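Local atomic coordinates of arginine decarboxylase, A207R protein (Paramecium bursaria Chlorella virus 1, PDB entry 2NVA), a protein that catalyses the pyridoxal 5'-phosphate-dependent decarboxylation of arginine to agmatine, using a TIM-barrel fold of the eukaryotic ornithine decarboxylase type. Residues A[55-58]-A[59-63]; A[112-115]-A[116-119]; A[155-158]-A[159-163]; A[181-184]-A[185-188]. All blocks are in the same frame, centred on the assembly; numbering follows the deposited sequence.

Contact 1 of 4, residues A[55-58]-A[59-63]; sequences LLKT and MCDKN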
loop_
_atom_site.group_PDB
_atom_site.type_symbol
_atom_site.label_atom_id
_atom_site.label_comp_id
_atom_site.label_asym_id
_atom_site.label_seq_id
_atom_site.Cartn_x
_atom_site.Cartn_y
_atom_site.Cartn_z
ATOM N N LEU A 55 17.103 14.538 0.323
ATOM C CA LEU A 55 17.154 14.349 -1.126
ATOM C C LEU A 55 16.657 15.604 -1.847
ATOM O O LEU A 55 17.288 16.062 -2.800
ATOM C CB LEU A 55 16.298 13.145 -1.548
ATOM C CG LEU A 55 16.237 12.796 -3.038
ATOM C CD1 LEU A 55 17.623 12.485 -3.598
ATOM C CD2 LEU A 55 15.281 11.633 -3.290
ATOM N N LEU A 56 15.537 16.150 -1.378
ATOM C CA LEU A 56 14.948 17.319 -2.012
ATOM C C LEU A 56 15.866 18.534 -1.866
ATOM O O LEU A 56 16.017 19.307 -2.809
ATOM C CB LEU A 56 13.565 17.616 -1.434
ATOM C CG LEU A 56 12.469 16.561 -1.608
ATOM C CD1 LEU A 56 11.177 17.042 -0.939
ATOM C CD2 LEU A 56 12.217 16.213 -3.078
ATOM N N LYS A 57 16.474 18.695 -0.693
ATOM C CA LYS A 57 17.427 19.799 -0.488
ATOM C C LYS A 57 18.652 19.647 -1.392
ATOM O O LYS A 57 19.173 20.635 -1.921
ATOM C CB LYS A 57 17.825 19.918 0.990
ATOM C CG LYS A 57 18.859 21.015 1.322
ATOM C CD LYS A 57 18.396 22.400 0.863
ATOM C CE LYS A 57 19.307 23.491 1.444
ATOM N NZ LYS A 57 19.124 24.820 0.739
ATOM N N THR A 58 19.112 18.411 -1.556
ATOM C CA THR A 58 20.243 18.112 -2.431
ATOM C C THR A 58 19.942 18.485 -3.882
ATOM O O THR A 58 20.782 19.076 -4.563
ATOM C CB THR A 58 20.627 16.628 -2.339
ATOM O OG1 THR A 58 20.952 16.309 -0.978
ATOM C CG2 THR A 58 21.831 16.319 -3.221
ATOM N N MET A 59 18.743 18.125 -4.335
ATOM C CA MET A 59 18.212 18.514 -5.647
ATOM C C MET A 59 18.218 20.043 -5.776
ATOM O O MET A 59 18.733 20.602 -6.749
ATOM C CB MET A 59 16.747 18.037 -5.810
ATOM C CG MET A 59 16.470 16.494 -5.914
ATOM S SD MET A 59 17.332 15.745 -7.325
ATOM C CE MET A 59 16.872 14.063 -6.983
ATOM N N CYS A 60 17.622 20.700 -4.783
ATOM C CA CYS A 60 17.464 22.154 -4.781
ATOM C C CYS A 60 18.814 22.853 -4.987
ATOM O O CYS A 60 18.945 23.731 -5.849
ATOM C CB CYS A 60 16.836 22.605 -3.464
ATOM S SG CYS A 60 16.840 24.397 -3.192
ATOM N N ASP A 61 19.803 22.452 -4.186
ATOM C CA ASP A 61 21.147 23.039 -4.221
ATOM C C ASP A 61 21.931 22.773 -5.516
ATOM O O ASP A 61 22.881 23.503 -5.827
ATOM C CB ASP A 61 21.953 22.543 -3.001
ATOM C CG ASP A 61 21.413 23.092 -1.677
ATOM O OD1 ASP A 61 20.609 24.058 -1.695
ATOM O OD2 ASP A 61 21.791 22.549 -0.613
ATOM N N LYS A 62 21.553 21.717 -6.239
ATOM C CA LYS A 62 22.207 21.343 -7.488
ATOM C C LYS A 62 21.457 21.916 -8.680
ATOM O O LYS A 62 21.723 21.553 -9.828
ATOM C CB LYS A 62 22.349 19.826 -7.602
ATOM C CG LYS A 62 23.349 19.194 -6.613
ATOM C CD LYS A 62 24.803 19.450 -6.994
ATOM C CE LYS A 62 25.252 18.573 -8.150
ATOM N NZ LYS A 62 26.650 18.968 -8.543
ATOM N N ASN A 63 20.524 22.820 -8.391
ATOM C CA ASN A 63 19.741 23.524 -9.414
ATOM C C ASN A 63 18.795 22.631 -10.216
ATOM O O ASN A 63 18.425 22.951 -11.340
ATOM C CB ASN A 63 20.657 24.345 -10.333
ATOM C CG ASN A 63 21.271 25.522 -9.624
ATOM O OD1 ASN A 63 20.580 26.256 -8.895
ATOM N ND2 ASN A 63 22.582 25.728 -9.820
#
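Leu55 lies alongside Met59, one turn further on, and its CD1 packs against the CE methyl of Met59 at 3.8 Å. The two side chains point the same way, and both touch Tyr45 of strand 41-46. Leucine and methionine suit this inner face of helix 53-61, the helix of the beta-alpha-beta unit between strands 41-46 and 65-68, because they are largely apolar and carry no hydrogen-bonding hydrogen, and methionine's chain, bent at chi2 (-59°), brings CE back beside the leucine. On the outer face Lys57 runs obliquely across Asp61. Lys57 NZ donates to Asp61 OD1 over 3.0 Å on the syn side of the carboxylate, a salt bridge spaced i to i+4. CG of Lys57 leaves anti to the backbone N (chi1 178°), and the bend at chi2 carries the chain alongside the carboxylate, with CE 3.4 Å from OD2 of Asp61. Met59 N, Cys60 N and Asp61 N donate to the carbonyls of Leu55, Leu56 and Lys57, while Lys62 N reaches Thr58 O only weakly as the helix runs out. Asn63 is the C-prime residue of the Schellman motif that closes it. Thr58 OG1 turns back to Val54 O, and Lys62 extends to a salt bridge with Asp32 of helix 24-37. The contact is two-sided: apolar side chains face the barrel, whereas the exposed ion pair, probably screened by solvent, would add modestly to the helix.

Contact 2 of 4, residues A[112-115]-A[116-119]; sequences FDSS and FELD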
loop_
_atom_site.group_PDB
_atom_site.type_symbol
_atom_site.label_atom_id
_atom_site.label_comp_id
_atom_site.label_asym_id
_atom_site.label_seq_id
_atom_site.Cartn_x
_atom_site.Cartn_y
_atom_site.Cartn_z
ATOM N N PHE A 112 -2.377 19.100 -18.741
ATOM C CA PHE A 112 -3.790 18.727 -18.900
ATOM C C PHE A 112 -3.936 17.717 -20.024
ATOM O O PHE A 112 -3.041 17.579 -20.874
ATOM C CB PHE A 112 -4.674 19.953 -19.189
ATOM C CG PHE A 112 -4.498 20.516 -20.574
ATOM C CD1 PHE A 112 -5.458 20.300 -21.561
ATOM C CD2 PHE A 112 -3.364 21.262 -20.890
ATOM C CE1 PHE A 112 -5.303 20.817 -22.851
ATOM C CE2 PHE A 112 -3.195 21.776 -22.183
ATOM C CZ PHE A 112 -4.170 21.557 -23.161
ATOM N N ASP A 113 -5.067 17.017 -20.018
ATOM C CA ASP A 113 -5.420 16.100 -21.100
ATOM C C ASP A 113 -6.934 16.024 -21.342
ATOM O O ASP A 113 -7.406 15.118 -22.028
ATOM C CB ASP A 113 -4.821 14.700 -20.869
ATOM C CG ASP A 113 -5.344 14.015 -19.581
ATOM O OD1 ASP A 113 -6.447 14.371 -19.079
ATOM O OD2 ASP A 113 -4.629 13.112 -19.083
ATOM N N SER A 114 -7.678 16.982 -20.778
ATOM C CA SER A 114 -9.138 16.998 -20.897
ATOM C C SER A 114 -9.711 18.411 -20.983
ATOM O O SER A 114 -9.107 19.373 -20.497
ATOM C CB SER A 114 -9.776 16.279 -19.698
ATOM O OG SER A 114 -9.528 16.979 -18.487
ATOM N N SER A 115 -10.886 18.521 -21.595
ATOM C CA SER A 115 -11.570 19.819 -21.700
ATOM C C SER A 115 -12.037 20.294 -20.318
ATOM O O SER A 115 -11.974 21.482 -20.022
ATOM C CB SER A 115 -12.739 19.736 -22.691
ATOM O OG SER A 115 -13.761 18.865 -22.227
ATOM N N PHE A 116 -12.481 19.365 -19.471
ATOM C CA PHE A 116 -12.942 19.726 -18.123
ATOM C C PHE A 116 -11.835 20.297 -17.248
ATOM O O PHE A 116 -12.089 21.146 -16.380
ATOM C CB PHE A 116 -13.612 18.542 -17.439
ATOM C CG PHE A 116 -14.954 18.228 -18.012
ATOM C CD1 PHE A 116 -16.068 18.996 -17.670
ATOM C CD2 PHE A 116 -15.099 17.198 -18.935
ATOM C CE1 PHE A 116 -17.300 18.728 -18.208
ATOM C CE2 PHE A 116 -16.348 16.911 -19.483
ATOM C CZ PHE A 116 -17.453 17.689 -19.123
ATOM N N GLU A 117 -10.614 19.832 -17.479
ATOM C CA GLU A 117 -9.459 20.400 -16.774
ATOM C C GLU A 117 -9.205 21.853 -17.216
ATOM O O GLU A 117 -8.832 22.712 -16.394
ATOM C CB GLU A 117 -8.220 19.549 -17.008
ATOM C CG GLU A 117 -7.125 19.771 -15.974
ATOM C CD GLU A 117 -7.439 19.177 -14.595
ATOM O OE1 GLU A 117 -6.640 19.406 -13.662
ATOM O OE2 GLU A 117 -8.486 18.478 -14.440
ATOM N N LEU A 118 -9.397 22.118 -18.512
ATOM C CA LEU A 118 -9.278 23.490 -19.043
ATOM C C LEU A 118 -10.333 24.416 -18.448
ATOM O O LEU A 118 -10.045 25.571 -18.136
ATOM C CB LEU A 118 -9.354 23.507 -20.578
ATOM C CG LEU A 118 -8.159 22.902 -21.321
ATOM C CD1 LEU A 118 -8.451 22.781 -22.803
ATOM C CD2 LEU A 118 -6.861 23.702 -21.097
ATOM N N ASP A 119 -11.546 23.895 -18.266
ATOM C CA ASP A 119 -12.611 24.647 -17.585
ATOM C C ASP A 119 -12.160 25.068 -16.186
ATOM O O ASP A 119 -12.340 26.220 -15.797
ATOM C CB ASP A 119 -13.885 23.812 -17.449
ATOM C CG ASP A 119 -14.580 23.585 -18.768
ATOM O OD1 ASP A 119 -14.383 24.397 -19.693
ATOM O OD2 ASP A 119 -15.319 22.581 -18.879
HETATM O O HOH W 1 -15.611 20.427 -20.926
#
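Ser114 OG, at the N-cap of helix 115-124, accepts from Glu117 N over 3.2 Å, satisfying an amide that has no preceding turn to bond to, and also makes a weak hydrogen bond with Lys271 O of the second subunit. Serine is apt here because its short side chain folds back (chi1 66°) to meet that N-H. The carbonyl of Ser114 takes a longer, weak bond from Leu118 N, and Asp119 N donates to Ser115 O over 3.0 Å to make the first turn. A water joins Ser115 OG, 2.7 Å away, to Asp119 OD2, to which it donates, and rests over the centre of the Phe116 ring; OD1 of Asp119 is hydrogen-bonded to Tyr162 OH. The apolar half belongs to Phe112 and Leu118. CD2 of Leu118 stands over one face of the Phe112 ring, 3.8 Å from its centroid and 14° off the normal, a CH-pi contact displaced toward the rim. A flat ring and a branched side chain fit closely in this way, and the aliphatic part of Glu117 lies against CB of Phe112. The carboxylate of Glu117 goes to Lys94 and Lys120, and Asp113 forms a salt bridge with Arg272 of the second subunit. The turn leads from strand 109-112 into helix 115-124: Phe112 packs on Met130 and Leu132 of strand 129-133, and Leu118 faces Tyr162 and Ala163 of helix 156-165.

Contact 3 of 4, residues A[155-158]-A[159-163]; sequences EIRH and LLEYA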
loop_
_atom_site.group_PDB
_atom_site.type_symbol
_atom_site.label_atom_id
_atom_site.label_comp_id
_atom_site.label_asym_id
_atom_site.label_seq_id
_atom_site.Cartn_x
_atom_site.Cartn_y
_atom_site.Cartn_z
ATOM N N GLU A 155 -7.906 13.793 -30.424
ATOM C CA GLU A 155 -8.463 14.926 -29.696
ATOM C C GLU A 155 -7.469 16.067 -29.481
ATOM O O GLU A 155 -7.819 17.068 -28.857
ATOM C CB GLU A 155 -9.062 14.484 -28.371
ATOM C CG GLU A 155 -8.145 13.617 -27.595
ATOM C CD GLU A 155 -8.716 13.114 -26.275
ATOM O OE1 GLU A 155 -9.855 13.494 -25.889
ATOM O OE2 GLU A 155 -8.001 12.338 -25.616
ATOM N N ILE A 156 -6.245 15.906 -29.982
ATOM C CA ILE A 156 -5.203 16.926 -29.812
ATOM C C ILE A 156 -5.670 18.301 -30.310
ATOM O O ILE A 156 -5.638 19.281 -29.552
ATOM C CB ILE A 156 -3.839 16.527 -30.505
ATOM C CG1 ILE A 156 -3.210 15.252 -29.884
ATOM C CG2 ILE A 156 -2.821 17.676 -30.440
ATOM C CD1 ILE A 156 -3.366 15.230 -28.368
ATOM N N ARG A 157 -6.107 18.375 -31.573
ATOM C CA ARG A 157 -6.524 19.667 -32.131
ATOM C C ARG A 157 -7.694 20.289 -31.362
ATOM O O ARG A 157 -7.677 21.483 -31.054
ATOM C CB ARG A 157 -6.822 19.597 -33.637
ATOM C CG ARG A 157 -6.854 21.008 -34.208
ATOM C CD ARG A 157 -7.120 21.120 -35.691
ATOM N NE ARG A 157 -7.213 22.541 -36.026
ATOM C CZ ARG A 157 -6.188 23.318 -36.371
ATOM N NH1 ARG A 157 -4.959 22.825 -36.463
ATOM N NH2 ARG A 157 -6.403 24.599 -36.651
ATOM N N HIS A 158 -8.697 19.472 -31.049
ATOM C CA HIS A 158 -9.857 19.924 -30.288
ATOM C C HIS A 158 -9.458 20.551 -28.950
ATOM O O HIS A 158 -9.938 21.633 -28.605
ATOM C CB HIS A 158 -10.838 18.763 -30.038
ATOM C CG HIS A 158 -11.876 19.074 -28.999
ATOM N ND1 HIS A 158 -12.962 19.886 -29.250
ATOM C CD2 HIS A 158 -11.972 18.705 -27.697
ATOM C CE1 HIS A 158 -13.686 19.998 -28.150
ATOM N NE2 HIS A 158 -13.107 19.293 -27.195
ATOM N N LEU A 159 -8.594 19.868 -28.206
ATOM C CA LEU A 159 -8.163 20.346 -26.887
ATOM C C LEU A 159 -7.390 21.663 -26.981
ATOM O O LEU A 159 -7.559 22.549 -26.155
ATOM C CB LEU A 159 -7.314 19.289 -26.189
ATOM C CG LEU A 159 -8.076 18.075 -25.650
ATOM C CD1 LEU A 159 -7.083 17.078 -25.095
ATOM C CD2 LEU A 159 -9.097 18.460 -24.575
ATOM N N LEU A 160 -6.566 21.776 -28.011
ATOM C CA LEU A 160 -5.789 22.990 -28.245
ATOM C C LEU A 160 -6.691 24.152 -28.633
ATOM O O LEU A 160 -6.449 25.287 -28.227
ATOM C CB LEU A 160 -4.708 22.751 -29.306
ATOM C CG LEU A 160 -3.596 21.766 -28.890
ATOM C CD1 LEU A 160 -2.801 21.314 -30.094
ATOM C CD2 LEU A 160 -2.668 22.380 -27.843
ATOM N N GLU A 161 -7.729 23.858 -29.413
ATOM C CA GLU A 161 -8.700 24.873 -29.821
ATOM C C GLU A 161 -9.528 25.337 -28.645
ATOM O O GLU A 161 -9.828 26.519 -28.516
ATOM C CB GLU A 161 -9.603 24.329 -30.921
ATOM C CG GLU A 161 -8.917 24.263 -32.273
ATOM C CD GLU A 161 -9.761 23.583 -33.350
ATOM O OE1 GLU A 161 -9.547 23.895 -34.546
ATOM O OE2 GLU A 161 -10.629 22.732 -33.016
ATOM N N TYR A 162 -9.891 24.395 -27.783
ATOM C CA TYR A 162 -10.649 24.713 -26.581
ATOM C C TYR A 162 -9.835 25.591 -25.637
ATOM O O TYR A 162 -10.370 26.534 -25.041
ATOM C CB TYR A 162 -11.118 23.436 -25.885
ATOM C CG TYR A 162 -12.237 23.662 -24.889
ATOM C CD1 TYR A 162 -13.515 24.050 -25.307
ATOM C CD2 TYR A 162 -12.017 23.491 -23.529
ATOM C CE1 TYR A 162 -14.539 24.263 -24.381
ATOM C CE2 TYR A 162 -13.024 23.677 -22.602
ATOM C CZ TYR A 162 -14.276 24.047 -23.026
ATOM O OH TYR A 162 -15.267 24.249 -22.101
ATOM N N ALA A 163 -8.551 25.283 -25.497
ATOM C CA ALA A 163 -7.677 26.124 -24.698
ATOM C C ALA A 163 -7.627 27.544 -25.276
ATOM O O ALA A 163 -7.770 28.509 -24.541
ATOM C CB ALA A 163 -6.290 25.515 -24.609
#
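Four successive i to i+4 bonds, from Leu159 N, Leu160 N, Glu161 N and Tyr162 N to the carbonyls of Glu155, Ile156, Arg157 and His158, at 2.9 to 3.1 Å, set up the first turns of helix 156-165. That spacing puts Ile156 beside Leu160, the two pointing the same way, and CG2 of the isoleucine touches CD1 of the leucine at 3.7 Å. Branched aliphatic residues suit this inward face, where both meet Leu132 of strand 129-133. On a more exposed face of the helix, Arg157 and Glu161 make an i to i+4 salt bridge. NE of Arg157 donates to OE1 of Glu161 over 3.1 Å, but the bond is bent, with an angle of 141° at the hydrogen. The donor comes from above the carboxylate plane, and the guanidinium and carboxylate planes stand 83° apart, so this is a single-point grip by NE rather than the paired, coplanar bridge that arginine can form. CG of Arg157 is anti to the backbone N (chi1 -164°), and the chain runs extended to NE, holding the guanidinium far enough out for NH1 to form a second salt bridge, with Glu200 of helix 184-204. Arginine suits the place because its separate N-H groups can serve two acids at once. Glu155 reaches Asn152 N and Arg274 of the second subunit. The helix forms the crossover between strands 129-133 and 170-174, wedged between helix 184-204, which Arg157 and Leu160 meet, and helix 115-124, where Tyr162 packs on Ser115 and Leu118.

Contact 4 of 4, residues A[181-184]-A[185-188]; sequences SRNP and EAYY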
loop_
_atom_site.group_PDB
_atom_site.type_symbol
_atom_site.label_atom_id
_atom_site.label_comp_id
_atom_site.label_asym_id
_atom_site.label_seq_id
_atom_site.Cartn_x
_atom_site.Cartn_y
_atom_site.Cartn_z
ATOM N N SER A 181 11.207 2.374 -17.994
ATOM C CA SER A 181 11.305 2.133 -19.423
ATOM C C SER A 181 12.753 1.908 -19.841
ATOM O O SER A 181 13.650 2.656 -19.433
ATOM C CB SER A 181 10.746 3.325 -20.203
ATOM O OG SER A 181 10.906 3.120 -21.591
ATOM N N ARG A 182 12.956 0.859 -20.631
ATOM C CA ARG A 182 14.264 0.546 -21.215
ATOM C C ARG A 182 14.112 0.367 -22.733
ATOM O O ARG A 182 14.836 -0.395 -23.368
ATOM C CB ARG A 182 14.858 -0.694 -20.543
ATOM C CG ARG A 182 15.122 -0.515 -19.051
ATOM C CD ARG A 182 16.127 -1.537 -18.557
ATOM N NE ARG A 182 16.660 -1.235 -17.229
ATOM C CZ ARG A 182 16.104 -1.631 -16.089
ATOM N NH1 ARG A 182 14.975 -2.342 -16.086
ATOM N NH2 ARG A 182 16.679 -1.336 -14.930
ATOM N N ASN A 183 13.166 1.104 -23.303
ATOM C CA ASN A 183 12.869 1.027 -24.725
ATOM C C ASN A 183 13.164 2.377 -25.389
ATOM O O ASN A 183 12.306 3.276 -25.353
ATOM C CB ASN A 183 11.384 0.655 -24.891
ATOM C CG ASN A 183 10.928 0.583 -26.353
ATOM O OD1 ASN A 183 9.773 0.256 -26.622
ATOM N ND2 ASN A 183 11.807 0.884 -27.280
ATOM N N PRO A 184 14.360 2.535 -25.995
ATOM C CA PRO A 184 14.692 3.847 -26.574
ATOM C C PRO A 184 13.786 4.287 -27.738
ATOM O O PRO A 184 13.551 5.484 -27.913
ATOM C CB PRO A 184 16.144 3.670 -27.034
ATOM C CG PRO A 184 16.267 2.193 -27.289
ATOM C CD PRO A 184 15.459 1.561 -26.191
ATOM N N GLU A 185 13.287 3.327 -28.519
ATOM C CA GLU A 185 12.379 3.602 -29.643
ATOM C C GLU A 185 11.061 4.237 -29.190
ATOM O O GLU A 185 10.478 5.058 -29.901
ATOM C CB GLU A 185 12.128 2.307 -30.416
ATOM C CG GLU A 185 11.315 2.449 -31.689
ATOM C CD GLU A 185 12.061 3.084 -32.846
ATOM O OE1 GLU A 185 11.474 3.976 -33.505
ATOM O OE2 GLU A 185 13.216 2.679 -33.150
ATOM N N ALA A 186 10.604 3.864 -27.998
ATOM C CA ALA A 186 9.412 4.463 -27.426
ATOM C C ALA A 186 9.572 5.979 -27.259
ATOM O O ALA A 186 8.639 6.721 -27.540
ATOM C CB ALA A 186 9.066 3.806 -26.090
ATOM N N TYR A 187 10.739 6.424 -26.788
ATOM C CA TYR A 187 11.018 7.854 -26.616
ATOM C C TYR A 187 11.147 8.566 -27.952
ATOM O O TYR A 187 10.633 9.679 -28.114
ATOM C CB TYR A 187 12.275 8.087 -25.780
ATOM C CG TYR A 187 12.064 7.779 -24.320
ATOM C CD1 TYR A 187 11.768 8.796 -23.404
ATOM C CD2 TYR A 187 12.136 6.463 -23.850
ATOM C CE1 TYR A 187 11.556 8.506 -22.048
ATOM C CE2 TYR A 187 11.928 6.173 -22.504
ATOM C CZ TYR A 187 11.639 7.192 -21.613
ATOM O OH TYR A 187 11.441 6.892 -20.283
ATOM N N TYR A 188 11.816 7.915 -28.901
ATOM C CA TYR A 188 11.945 8.459 -30.240
ATOM C C TYR A 188 10.562 8.725 -30.859
ATOM O O TYR A 188 10.297 9.823 -31.336
ATOM C CB TYR A 188 12.756 7.518 -31.132
ATOM C CG TYR A 188 13.147 8.190 -32.431
ATOM C CD1 TYR A 188 14.393 8.796 -32.570
ATOM C CD2 TYR A 188 12.257 8.256 -33.495
ATOM C CE1 TYR A 188 14.756 9.453 -33.751
ATOM C CE2 TYR A 188 12.614 8.902 -34.700
ATOM C CZ TYR A 188 13.865 9.505 -34.809
ATOM O OH TYR A 188 14.234 10.142 -35.982
#
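Tyr187 turns the edge of its ring to the loop that enters helix 184-204 in this TIM barrel, so polar atoms of the loop line its rim. Tyr187 CE2 lies 3.3 Å from Ser181 OG, and Tyr187 CD2 is 3.5 Å from Asn183 O, which sits in the ring plane. These are contacts of aromatic C-H groups with oxygen, and they let a bulky ring lie snugly against a polar turn. The first torsion of Tyr187 (chi1 -73°) sets CG beside the backbone N and sends the ring back along the incoming chain. CB of Ser181 approaches the phenolic end, where it lies 3.6 Å from Tyr187 OH. That hydroxyl bonds to Gly215 O, next to Gly216, a residue of the pyridoxal 5'-phosphate site, while Ser181 OG pairs with Asp138. Tyrosine thus combines a wide apolar ring with a polar tip that reaches the neighbouring loop, and serine is small enough to fit beside it. Ser181 itself follows Ser179 and Gly180, both cofactor-binding, and shares a backbone hydrogen bond with Gly216. Tyr188 takes a different course: CG is anti to the backbone N (chi1 -168°), and its ring meets Tyr233 and Phe241 of helix 229-241. Pro184 suits the first turn of the helix, since its ring favours the helical phi and its missing N-H is not needed there. Its carbonyl begins the regular bonding: Tyr188 N donates to Pro184 O over 3.1 Å at 163°.

In the fold
From the N terminus, the four contacts follow in series, and none nests within or crosses another. Contact 1 finishes helix 53-61, between barrel strands 41-46 and 65-68. Contact 2 closes the turn from strand 109-112 into helix 115-124, contact 3 starts helix 156-165, and contact 4 leads the loop after strand 170-174 into helix 184-204. Contacts 2 and 3 touch, their centres 10 Å apart: Asp119 OD1 lies 2.6 Å from Tyr162 OH, a probable hydrogen bond between adjacent helices, and Leu118 packs on Leu159. Contact 1 stands about 22 Å from contact 2 between nearest atoms. Contact 4 flanks the cofactor-binding loops, while contacts 2 and 3 both reach the second subunit.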